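Natural cytotoxicity triggering receptor 2 (Homo sapiens, PDB 1HKF) acts as a cytotoxicity-activating receptor that may help activated natural killer cells to lyse tumour cells. Local coordinates at residues Q18-V23 against V115-V120. Numbering follows the deposited sequence.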
loop_
_atom_site.group_PDB
_atom_site.type_symbol
_atom_site.label_atom_id
_atom_site.label_comp_id
_atom_site.label_asym_id
_atom_site.label_seq_id
_atom_site.Cartn_x
_atom_site.Cartn_y
_atom_site.Cartn_z
ATOM N N GLN A 18 12.964 -4.047 8.045
ATOM C CA GLN A 18 12.157 -2.858 8.196
ATOM C C GLN A 18 10.735 -3.391 8.481
ATOM O O GLN A 18 10.272 -4.364 7.857
ATOM C CB GLN A 18 12.226 -2.049 6.946
ATOM C CG GLN A 18 13.549 -1.339 6.890
ATOM C CD GLN A 18 13.749 -0.598 5.600
ATOM O OE1 GLN A 18 13.353 0.565 5.458
ATOM N NE2 GLN A 18 14.360 -1.279 4.628
ATOM N N VAL A 19 10.079 -2.794 9.467
ATOM C CA VAL A 19 8.749 -3.249 9.890
ATOM C C VAL A 19 7.609 -2.678 9.102
ATOM O O VAL A 19 7.482 -1.493 8.979
ATOM C CB VAL A 19 8.540 -2.968 11.393
ATOM C CG1 VAL A 19 7.062 -3.244 11.815
ATOM C CG2 VAL A 19 9.461 -3.870 12.171
ATOM N N LEU A 20 6.803 -3.533 8.516
ATOM C CA LEU A 20 5.632 -3.026 7.772
ATOM C C LEU A 20 4.442 -3.533 8.578
ATOM O O LEU A 20 4.421 -4.670 8.988
ATOM C CB LEU A 20 5.581 -3.638 6.373
ATOM C CG LEU A 20 6.823 -3.333 5.522
ATOM C CD1 LEU A 20 6.514 -3.785 4.141
ATOM C CD2 LEU A 20 7.135 -1.845 5.497
ATOM N N GLN A 21 3.432 -2.719 8.761
ATOM C CA GLN A 21 2.301 -3.160 9.591
ATOM C C GLN A 21 0.963 -2.758 8.985
ATOM O O GLN A 21 0.785 -1.616 8.587
ATOM C CB GLN A 21 2.444 -2.531 10.998
ATOM C CG GLN A 21 1.250 -2.749 11.903
ATOM C CD GLN A 21 1.538 -2.501 13.418
ATOM O OE1 GLN A 21 2.647 -2.043 13.826
ATOM N NE2 GLN A 21 0.535 -2.812 14.251
ATOM N N SER A 22 0.013 -3.678 8.952
ATOM C CA SER A 22 -1.309 -3.309 8.434
ATOM C C SER A 22 -2.341 -4.188 9.141
ATOM O O SER A 22 -2.014 -4.828 10.126
ATOM C CB SER A 22 -1.399 -3.572 6.927
ATOM O OG SER A 22 -2.544 -2.954 6.360
ATOM N N VAL A 23 -3.576 -4.214 8.635
ATOM C CA VAL A 23 -4.622 -5.019 9.229
ATOM C C VAL A 23 -5.262 -5.880 8.183
ATOM O O VAL A 23 -5.192 -5.578 6.992
ATOM C CB VAL A 23 -5.690 -4.147 9.973
ATOM C CG1 VAL A 23 -5.007 -3.391 11.127
ATOM C CG2 VAL A 23 -6.372 -3.170 9.050
ATOM N N VAL A 115 16.331 -6.500 0.234
ATOM C CA VAL A 115 15.902 -5.739 1.406
ATOM C C VAL A 115 14.988 -6.659 2.198
ATOM O O VAL A 115 14.097 -7.302 1.639
ATOM C CB VAL A 115 15.157 -4.444 1.005
ATOM C CG1 VAL A 115 14.778 -3.636 2.250
ATOM C CG2 VAL A 115 16.060 -3.590 0.100
ATOM N N ARG A 116 15.253 -6.755 3.502
ATOM C CA ARG A 116 14.469 -7.602 4.387
ATOM C C ARG A 116 13.390 -6.745 5.064
ATOM O O ARG A 116 13.652 -5.583 5.467
ATOM C CB ARG A 116 15.355 -8.215 5.469
ATOM C CG ARG A 116 14.743 -9.403 6.153
ATOM C CD ARG A 116 15.518 -9.784 7.436
ATOM N NE ARG A 116 15.190 -11.160 7.848
ATOM C CZ ARG A 116 15.276 -11.593 9.103
ATOM N NH1 ARG A 116 15.695 -10.764 10.056
ATOM N NH2 ARG A 116 14.892 -12.831 9.417
ATOM N N PHE A 117 12.193 -7.329 5.188
ATOM C CA PHE A 117 11.057 -6.623 5.804
ATOM C C PHE A 117 10.408 -7.554 6.784
ATOM O O PHE A 117 10.508 -8.773 6.622
ATOM C CB PHE A 117 9.983 -6.247 4.764
ATOM C CG PHE A 117 10.443 -5.244 3.744
ATOM C CD1 PHE A 117 11.029 -5.665 2.541
ATOM C CD2 PHE A 117 10.310 -3.898 3.981
ATOM C CE1 PHE A 117 11.473 -4.709 1.604
ATOM C CE2 PHE A 117 10.755 -2.964 3.048
ATOM C CZ PHE A 117 11.338 -3.379 1.860
ATOM N N TYR A 118 9.781 -6.973 7.806
ATOM C CA TYR A 118 8.990 -7.769 8.758
ATOM C C TYR A 118 7.528 -7.235 8.613
ATOM O O TYR A 118 7.249 -6.025 8.877
ATOM C CB TYR A 118 9.438 -7.594 10.211
ATOM C CG TYR A 118 8.768 -8.637 11.096
ATOM C CD1 TYR A 118 9.018 -9.981 10.909
ATOM C CD2 TYR A 118 7.864 -8.298 12.067
ATOM C CE1 TYR A 118 8.377 -10.956 11.664
ATOM C CE2 TYR A 118 7.218 -9.286 12.849
ATOM C CZ TYR A 118 7.481 -10.592 12.635
ATOM O OH TYR A 118 6.869 -11.583 13.362
ATOM N N LEU A 119 6.647 -8.097 8.108
ATOM C CA LEU A 119 5.223 -7.735 7.925
ATOM C C LEU A 119 4.448 -8.196 9.119
ATOM O O LEU A 119 4.492 -9.379 9.491
ATOM C CB LEU A 119 4.568 -8.432 6.724
ATOM C CG LEU A 119 3.060 -8.122 6.443
ATOM C CD1 LEU A 119 2.859 -6.654 6.120
ATOM C CD2 LEU A 119 2.580 -8.912 5.251
ATOM N N VAL A 120 3.743 -7.246 9.713
ATOM C CA VAL A 120 2.892 -7.539 10.838
ATOM C C VAL A 120 1.453 -7.262 10.423
ATOM O O VAL A 120 1.089 -6.139 10.070
ATOM C CB VAL A 120 3.256 -6.689 12.024
ATOM C CG1 VAL A 120 2.321 -7.056 13.202
ATOM C CG2 VAL A 120 4.717 -7.015 12.427
HETATM O O HOH W 1 15.682 -3.809 5.803
#
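In this extracellular V-set immunoglobulin domain the A' strand, 18-22, pairs in parallel with the G strand, 111-121, an arrangement characteristic of the V-type fold. Val115 sets CG1, anti to its backbone N, 3.4 Å from Gln18 NE2, the two side chains meeting at a slant. Arg116 O accepts a hydrogen bond from Gln18 N at 3.1 Å, the N lying 30° out of the plane of the Arg116 carbonyl. A water donates to the same oxygen and accepts from Gln18 NE2, so two bonds grip Arg116 O. Arg116 NE forms a salt bridge with Glu49 OE1. Phe117 meets Leu20 on the face turned to Leu28 and Val30 of the other sheet. Its CD2 lies 3.8 Å from Leu20 CD1. Tyr118 bonds both ways: its N donates to Gln18 O at 2.7 Å, and its O accepts from Leu20 N, which lies in the carbonyl plane. The Tyr118 ring meets that of His98, the planes about 50° apart. On this opposite face, Val19 and Gln21 pack on Gln21 of the second subunit. Leu119 folds CD1 back to 4.1 Å from Leu20 CB. Val120 N donates to Leu20 O at 2.8 Å. Val120 O accepts a hydrogen bond from Ser22 N at 2.9 Å, almost in line with the carbonyl, at a C=O...N angle of 172°.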